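Local structure of vivid PAS protein VVD (Neurospora crassa, 3D72) at residues M1-Y5 with Q45-V51; T34-L40 with Y52-F57. The protein probably acts as a blue-light photoreceptor of the circadian system, holding a flavin cofactor in a LOV-type PAS domain and forming rapidly exchanging dimers once lit. The protein carries 1 engineered substitution. All blocks are in the same frame, centred on the assembly; numbering follows the deposited sequence.

Contact 1: residues M1-Y5 with Q45-V51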
loop_
_atom_site.group_PDB
_atom_site.type_symbol
_atom_site.label_atom_id
_atom_site.label_comp_id
_atom_site.label_asym_id
_atom_site.label_seq_id
_atom_site.Cartn_x
_atom_site.Cartn_y
_atom_site.Cartn_z
ATOM N N MET A 1 11.565 -28.517 9.647
ATOM C CA MET A 1 11.647 -27.230 8.932
ATOM C C MET A 1 12.874 -26.444 9.430
ATOM O O MET A 1 13.233 -26.533 10.600
ATOM C CB MET A 1 10.355 -26.464 9.172
ATOM C CG MET A 1 9.129 -27.167 8.563
ATOM S SD MET A 1 9.149 -27.108 6.757
ATOM C CE MET A 1 8.152 -25.636 6.465
ATOM N N HIS A 2 13.536 -25.710 8.536
ATOM C CA HIS A 2 14.729 -24.909 8.882
ATOM C C HIS A 2 14.685 -23.623 8.087
ATOM O O HIS A 2 15.640 -23.226 7.418
ATOM C CB HIS A 2 15.991 -25.696 8.553
ATOM C CG HIS A 2 16.069 -26.999 9.278
ATOM N ND1 HIS A 2 16.237 -27.077 10.645
ATOM C CD2 HIS A 2 15.887 -28.270 8.850
ATOM C CE1 HIS A 2 16.149 -28.337 11.026
ATOM N NE2 HIS A 2 15.935 -29.082 9.955
ATOM N N THR A 3 13.547 -22.967 8.195
ATOM C CA THR A 3 13.300 -21.741 7.478
ATOM C C THR A 3 14.260 -20.597 7.793
ATOM O O THR A 3 14.671 -20.404 8.939
ATOM C CB THR A 3 11.861 -21.305 7.739
ATOM O OG1 THR A 3 10.992 -22.419 7.494
ATOM C CG2 THR A 3 11.481 -20.148 6.837
ATOM N N LEU A 4 14.622 -19.857 6.752
ATOM C CA LEU A 4 15.500 -18.705 6.884
ATOM C C LEU A 4 14.620 -17.469 6.727
ATOM O O LEU A 4 13.621 -17.503 6.003
ATOM C CB LEU A 4 16.569 -18.710 5.793
ATOM C CG LEU A 4 17.613 -19.826 5.872
ATOM C CD1 LEU A 4 18.460 -19.830 4.607
ATOM C CD2 LEU A 4 18.474 -19.636 7.118
ATOM N N TYR A 5 14.985 -16.386 7.404
ATOM C CA TYR A 5 14.213 -15.157 7.325
ATOM C C TYR A 5 15.055 -14.025 6.770
ATOM O O TYR A 5 16.229 -13.876 7.120
ATOM C CB TYR A 5 13.665 -14.793 8.707
ATOM C CG TYR A 5 12.906 -15.932 9.354
ATOM C CD1 TYR A 5 13.533 -16.789 10.260
ATOM C CD2 TYR A 5 11.569 -16.179 9.031
ATOM C CE1 TYR A 5 12.856 -17.858 10.827
ATOM C CE2 TYR A 5 10.883 -17.250 9.593
ATOM C CZ TYR A 5 11.530 -18.086 10.491
ATOM O OH TYR A 5 10.859 -19.148 11.054
ATOM N N GLN A 45 10.900 -21.690 -0.289
ATOM C CA GLN A 45 11.552 -22.426 0.785
ATOM C C GLN A 45 10.726 -23.676 1.019
ATOM O O GLN A 45 9.545 -23.718 0.683
ATOM C CB GLN A 45 11.666 -21.599 2.068
ATOM C CG GLN A 45 12.781 -20.560 2.010
ATOM C CD GLN A 45 13.122 -19.984 3.367
ATOM O OE1 GLN A 45 13.733 -20.652 4.208
ATOM N NE2 GLN A 45 12.719 -18.737 3.597
ATOM N N LYS A 46 11.347 -24.694 1.595
ATOM C CA LYS A 46 10.667 -25.956 1.831
ATOM C C LYS A 46 9.340 -25.848 2.563
ATOM O O LYS A 46 9.271 -25.336 3.670
ATOM C CB LYS A 46 11.580 -26.908 2.603
ATOM C CG LYS A 46 10.859 -28.108 3.160
ATOM C CD LYS A 46 11.441 -29.390 2.638
ATOM C CE LYS A 46 11.144 -30.518 3.600
ATOM N NZ LYS A 46 11.782 -30.241 4.920
ATOM N N ASP A 47 8.300 -26.358 1.912
ATOM C CA ASP A 47 6.939 -26.397 2.430
ATOM C C ASP A 47 6.278 -25.050 2.686
ATOM O O ASP A 47 5.518 -24.903 3.642
ATOM C CB ASP A 47 6.882 -27.263 3.691
ATOM C CG ASP A 47 5.508 -27.890 3.910
ATOM O OD1 ASP A 47 4.730 -27.993 2.929
ATOM O OD2 ASP A 47 5.217 -28.297 5.056
ATOM N N THR A 48 6.574 -24.082 1.821
ATOM C CA THR A 48 5.978 -22.743 1.868
ATOM C C THR A 48 5.755 -22.211 3.285
ATOM O O THR A 48 4.616 -21.988 3.719
ATOM C CB THR A 48 4.629 -22.767 1.106
ATOM O OG1 THR A 48 4.784 -23.552 -0.092
ATOM C CG2 THR A 48 4.195 -21.369 0.739
ATOM N N PRO A 49 6.844 -21.973 4.024
ATOM C CA PRO A 49 6.755 -21.473 5.397
ATOM C C PRO A 49 6.329 -20.021 5.607
ATOM O O PRO A 49 6.603 -19.158 4.778
ATOM C CB PRO A 49 8.162 -21.715 5.923
ATOM C CG PRO A 49 9.003 -21.413 4.729
ATOM C CD PRO A 49 8.255 -22.120 3.610
ATOM N N ILE A 50 5.666 -19.775 6.733
ATOM C CA ILE A 50 5.265 -18.434 7.114
ATOM C C ILE A 50 6.545 -17.701 7.497
ATOM O O ILE A 50 7.312 -18.181 8.333
ATOM C CB ILE A 50 4.335 -18.450 8.352
ATOM C CG1 ILE A 50 3.020 -19.157 8.012
ATOM C CG2 ILE A 50 4.087 -17.040 8.836
ATOM C CD1 ILE A 50 2.163 -19.459 9.226
ATOM N N VAL A 51 6.787 -16.551 6.883
ATOM C CA VAL A 51 7.989 -15.775 7.194
ATOM C C VAL A 51 7.612 -14.432 7.825
ATOM O O VAL A 51 8.472 -13.680 8.283
ATOM C CB VAL A 51 8.887 -15.555 5.935
ATOM C CG1 VAL A 51 9.466 -16.885 5.478
ATOM C CG2 VAL A 51 8.091 -14.920 4.809
HETATM O O HOH W 1 11.334 -23.941 5.071
#
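The flat carboxamide of Q45 clasps the backbone of L4 by two hydrogen bonds. L4 N donates to Q45 OE1 at 2.8 Å, almost straight (176°) and onto a lone pair in the carbonyl plane; in return Q45 NE2 donates to L4 O at 2.9 Å, tilted 21° from the carbonyl plane of L4. Both ends of the amide being engaged, its rotation is fixed, and D42 gives NE2 a second acceptor. The ring of Y5 is used differently: its edge is turned to the other segment, with I50 O in its plane and CE2 4.0 Å from V51 CA.

Between these two flat groups T3 sits on the P49 ring. With OG1 beside the backbone N (chi1 -50°), the methyl is anti to that N and T3 CG2 comes 3.5 Å from P49 CG, tighter than usual carbon contact, while OG1 passes alongside P49 CB. OG1 also bonds G70 O, and a water 2.9 Å from T3 OG1 donates to K46 O. At the chain start the bent M1 side chain delivers CE to within 3.0 Å of K46 O and 3.5 Å of D47 CB, closing over the type II turn of residues 45-48.

The contact thus lays the N-terminal extension, ahead of helix 12-21, along the loop leading into strand 50-53, an outermost strand of the PAS sheet within this chain. From the turn, D47 forms a salt bridge with R74, which also hydrogen-bonds the FAD, and I50 and V51 pack against strand 38-42.

Contact 2: residues T34-L40 with Y52-F57. Engineered in segment 34-40: V36 (natural residue Cys). With FAD (flavin-adenine dinucleotide), chain C.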
loop_
_atom_site.group_PDB
_atom_site.type_symbol
_atom_site.label_atom_id
_atom_site.label_comp_id
_atom_site.label_asym_id
_atom_site.label_seq_id
_atom_site.Cartn_x
_atom_site.Cartn_y
_atom_site.Cartn_z
ATOM N N THR A 34 -1.660 -3.011 6.734
ATOM C CA THR A 34 -0.938 -3.836 7.686
ATOM C C THR A 34 -1.654 -4.086 9.003
ATOM O O THR A 34 -1.140 -4.826 9.848
ATOM C CB THR A 34 0.441 -3.230 8.002
ATOM O OG1 THR A 34 0.263 -1.962 8.644
ATOM C CG2 THR A 34 1.247 -3.047 6.724
ATOM N N SER A 35 -2.834 -3.487 9.177
ATOM C CA SER A 35 -3.611 -3.640 10.408
ATOM C C SER A 35 -4.497 -4.888 10.411
ATOM O O SER A 35 -4.953 -5.325 11.465
ATOM C CB SER A 35 -4.500 -2.412 10.644
ATOM O OG SER A 35 -5.760 -2.533 10.003
ATOM N N VAL A 36 -4.740 -5.454 9.233
ATOM C CA VAL A 36 -5.580 -6.636 9.111
ATOM C C VAL A 36 -4.807 -7.897 9.455
ATOM O O VAL A 36 -3.591 -7.854 9.618
ATOM C CB VAL A 36 -6.118 -6.788 7.670
ATOM C CG1 VAL A 36 -6.776 -5.495 7.229
ATOM C CG2 VAL A 36 -4.989 -7.161 6.718
ATOM N N ALA A 37 -5.516 -9.013 9.584
ATOM C CA ALA A 37 -4.851 -10.283 9.869
ATOM C C ALA A 37 -4.247 -10.774 8.557
ATOM O O ALA A 37 -4.954 -11.015 7.581
ATOM C CB ALA A 37 -5.847 -11.306 10.409
ATOM N N LEU A 38 -2.931 -10.904 8.519
ATOM C CA LEU A 38 -2.291 -11.359 7.294
ATOM C C LEU A 38 -1.010 -12.083 7.602
ATOM O O LEU A 38 -0.453 -11.936 8.683
ATOM C CB LEU A 38 -1.981 -10.181 6.361
ATOM C CG LEU A 38 -0.954 -9.120 6.771
ATOM C CD1 LEU A 38 0.468 -9.639 6.545
ATOM C CD2 LEU A 38 -1.174 -7.856 5.936
ATOM N N ILE A 39 -0.574 -12.887 6.647
ATOM C CA ILE A 39 0.696 -13.593 6.775
ATOM C C ILE A 39 1.357 -13.650 5.408
ATOM O O ILE A 39 0.701 -13.541 4.376
ATOM C CB ILE A 39 0.540 -15.029 7.340
ATOM C CG1 ILE A 39 -0.269 -15.909 6.389
ATOM C CG2 ILE A 39 -0.127 -14.971 8.701
ATOM C CD1 ILE A 39 -0.280 -17.375 6.814
ATOM N N LEU A 40 2.676 -13.786 5.399
ATOM C CA LEU A 40 3.416 -13.881 4.152
ATOM C C LEU A 40 4.174 -15.201 4.224
ATOM O O LEU A 40 4.804 -15.493 5.247
ATOM C CB LEU A 40 4.425 -12.734 4.022
ATOM C CG LEU A 40 5.081 -12.644 2.637
ATOM C CD1 LEU A 40 4.121 -11.967 1.650
ATOM C CD2 LEU A 40 6.371 -11.839 2.737
ATOM N N TYR A 52 6.314 -14.128 7.836
ATOM C CA TYR A 52 5.810 -12.906 8.461
ATOM C C TYR A 52 4.362 -13.092 8.878
ATOM O O TYR A 52 3.572 -13.639 8.120
ATOM C CB TYR A 52 5.882 -11.702 7.515
ATOM C CG TYR A 52 5.325 -10.444 8.150
ATOM C CD1 TYR A 52 3.974 -10.109 8.035
ATOM C CD2 TYR A 52 6.138 -9.630 8.929
ATOM C CE1 TYR A 52 3.451 -8.993 8.690
ATOM C CE2 TYR A 52 5.626 -8.519 9.585
ATOM C CZ TYR A 52 4.288 -8.208 9.464
ATOM O OH TYR A 52 3.806 -7.113 10.138
ATOM N N ALA A 53 4.025 -12.638 10.084
ATOM C CA ALA A 53 2.652 -12.734 10.581
ATOM C C ALA A 53 2.285 -11.418 11.249
ATOM O O ALA A 53 3.028 -10.902 12.084
ATOM C CB ALA A 53 2.518 -13.889 11.574
ATOM N N SER A 54 1.139 -10.858 10.870
ATOM C CA SER A 54 0.714 -9.595 11.459
ATOM C C SER A 54 0.204 -9.824 12.872
ATOM O O SER A 54 -0.206 -10.930 13.226
ATOM C CB SER A 54 -0.388 -8.938 10.621
ATOM O OG SER A 54 -1.646 -9.536 10.863
ATOM N N GLU A 55 0.226 -8.776 13.682
ATOM C CA GLU A 55 -0.247 -8.908 15.046
ATOM C C GLU A 55 -1.709 -9.335 15.104
ATOM O O GLU A 55 -2.110 -10.040 16.021
ATOM C CB GLU A 55 -0.025 -7.600 15.802
ATOM C CG GLU A 55 1.448 -7.264 15.929
ATOM C CD GLU A 55 1.768 -6.448 17.163
ATOM O OE1 GLU A 55 2.970 -6.242 17.440
ATOM O OE2 GLU A 55 0.822 -6.011 17.857
ATOM N N ALA A 56 -2.500 -8.927 14.116
ATOM C CA ALA A 56 -3.913 -9.299 14.087
ATOM C C ALA A 56 -4.104 -10.796 13.841
ATOM O O ALA A 56 -5.075 -11.394 14.331
ATOM C CB ALA A 56 -4.654 -8.492 13.018
ATOM N N PHE A 57 -3.199 -11.398 13.067
ATOM C CA PHE A 57 -3.261 -12.836 12.803
ATOM C C PHE A 57 -2.919 -13.586 14.086
ATOM O O PHE A 57 -3.549 -14.585 14.418
ATOM C CB PHE A 57 -2.255 -13.223 11.712
ATOM C CG PHE A 57 -2.070 -14.705 11.545
ATOM C CD1 PHE A 57 -2.936 -15.442 10.746
ATOM C CD2 PHE A 57 -1.031 -15.367 12.196
ATOM C CE1 PHE A 57 -2.773 -16.813 10.586
ATOM C CE2 PHE A 57 -0.856 -16.742 12.045
ATOM C CZ PHE A 57 -1.726 -17.470 11.240
HETATM P PA FAD C . -2.004 -31.551 1.231
HETATM O O1A FAD C . -1.338 -31.764 2.545
HETATM O O2A FAD C . -1.398 -32.195 0.041
HETATM O O5B FAD C . -3.522 -31.989 1.377
HETATM C C5B FAD C . -4.474 -31.948 0.294
HETATM C C4B FAD C . -5.724 -32.691 0.754
HETATM O O4B FAD C . -6.637 -32.701 -0.358
HETATM C C3B FAD C . -5.500 -34.156 1.185
HETATM O O3B FAD C . -5.988 -34.469 2.465
HETATM C C2B FAD C . -6.138 -35.001 0.089
HETATM O O2B FAD C . -6.801 -36.176 0.475
HETATM C C1B FAD C . -7.035 -34.037 -0.695
HETATM N N9A FAD C . -6.909 -34.143 -2.136
HETATM C C8A FAD C . -5.791 -33.952 -2.899
HETATM N N7A FAD C . -5.976 -34.129 -4.186
HETATM C C5A FAD C . -7.310 -34.488 -4.275
HETATM C C6A FAD C . -8.141 -34.811 -5.406
HETATM N N6A FAD C . -7.659 -34.829 -6.652
HETATM N N1A FAD C . -9.448 -35.125 -5.175
HETATM C C2A FAD C . -9.907 -35.101 -3.893
HETATM N N3A FAD C . -9.227 -34.805 -2.761
HETATM C C4A FAD C . -7.887 -34.505 -3.048
HETATM N N1 FAD C . -4.516 -22.847 5.657
HETATM C C2 FAD C . -5.336 -22.729 6.733
HETATM O O2 FAD C . -5.999 -23.686 7.173
HETATM N N3 FAD C . -5.464 -21.484 7.369
HETATM C C4 FAD C . -4.783 -20.323 7.000
HETATM O O4 FAD C . -4.978 -19.258 7.629
HETATM C C4X FAD C . -3.944 -20.451 5.874
HETATM N N5 FAD C . -3.212 -19.329 5.444
HETATM C C5X FAD C . -2.386 -19.481 4.344
HETATM C C6 FAD C . -1.634 -18.353 3.892
HETATM C C7 FAD C . -0.768 -18.442 2.828
HETATM C C7M FAD C . -0.027 -17.164 2.410
HETATM C C8 FAD C . -0.559 -19.681 2.175
HETATM C C8M FAD C . 0.400 -19.852 1.014
HETATM C C9 FAD C . -1.312 -20.832 2.610
HETATM C C9A FAD C . -2.214 -20.760 3.685
HETATM N N10 FAD C . -2.998 -21.893 4.150
HETATM C C10 FAD C . -3.806 -21.739 5.254
HETATM C "C1'" FAD C . -2.949 -23.226 3.487
HETATM C "C2'" FAD C . -1.892 -24.240 3.850
HETATM O "O2'" FAD C . -0.662 -23.552 4.099
HETATM C "C3'" FAD C . -1.814 -25.259 2.688
HETATM O "O3'" FAD C . -1.444 -24.564 1.498
HETATM C "C4'" FAD C . -3.173 -25.993 2.435
HETATM O "O4'" FAD C . -3.490 -26.789 3.561
HETATM C "C5'" FAD C . -3.155 -26.870 1.171
HETATM O "O5'" FAD C . -1.854 -27.428 0.932
HETATM P P FAD C . -1.329 -28.736 1.662
HETATM O O1P FAD C . 0.121 -28.754 1.458
HETATM O O2P FAD C . -1.790 -28.768 3.072
HETATM O O3P FAD C . -1.970 -29.995 0.901
HETATM O O HOH W 2 1.549 -6.242 10.217
#
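I39 lays its CG2 methyl over the face of the F57 ring, a CH-pi contact with the methyl carbon 3.4 Å from the ring centroid and only 10° off its normal. Its other branch goes to the cofactor: with CG1 between the backbone N and the carbonyl carbon (chi1 64°), CD1 comes 3.4 Å from FAD C6, while FAD O4 lies at the edge of the F57 ring. On the sheet face that carries L40 and Y52, L38 CD1 meets the edge of the Y52 ring at CE1, 3.7 Å away, and the CB atoms of L40 and Y52 touch.

The backbone ties these groups together. L40 N donates to Y52 O at 2.9 Å in an antiparallel hydrogen-bonded pair, and I39 faces A53 in the non-hydrogen-bonded pair beside it. Where the strand ends, S54 N donates to L38 O at 2.9 Å, almost in line with the carbonyl bond.

S54 makes the polar edge. Its OG donates to a lone pair of V36 O at 2.9 Å, V36 being an engineered replacement of cysteine, and accepts from F57 N at 3.3 Å as the N-cap of helix 55-61. Replaced by an alanine, S54 would lose its hydroxyl, and V36 O would probably be left without this donor and F57 N without its side-chain cap. A56 CB closes the edge against S35 O and A37.

Chemically, one buried hydroxyl couples the segment leading into strand 38-42 to the helix start, while an apolar pair, I39 and F57, carries that junction to the flavin.

The centres of contacts 1 and 2 lie about 17 Å apart, and both use strand 50-53, which neighbours strand 38-42 in the five-stranded antiparallel sheet. Their segments alternate along the sequence: 1-5, 34-40, 45-51, then 52-57. They meet where the strand passes from one contact to the other, V51 N lying 2.8 Å from L40 O as a probable hydrogen bond and I50 packing on I39. The hairpin of strands 38-42 and 50-53 therefore joins the flavin pocket, through I39, to the loop against which the N-terminal segment packs. M1 of the second subunit packs on Y52, so contact 2, unlike contact 1, also touches the other subunit of this assembly.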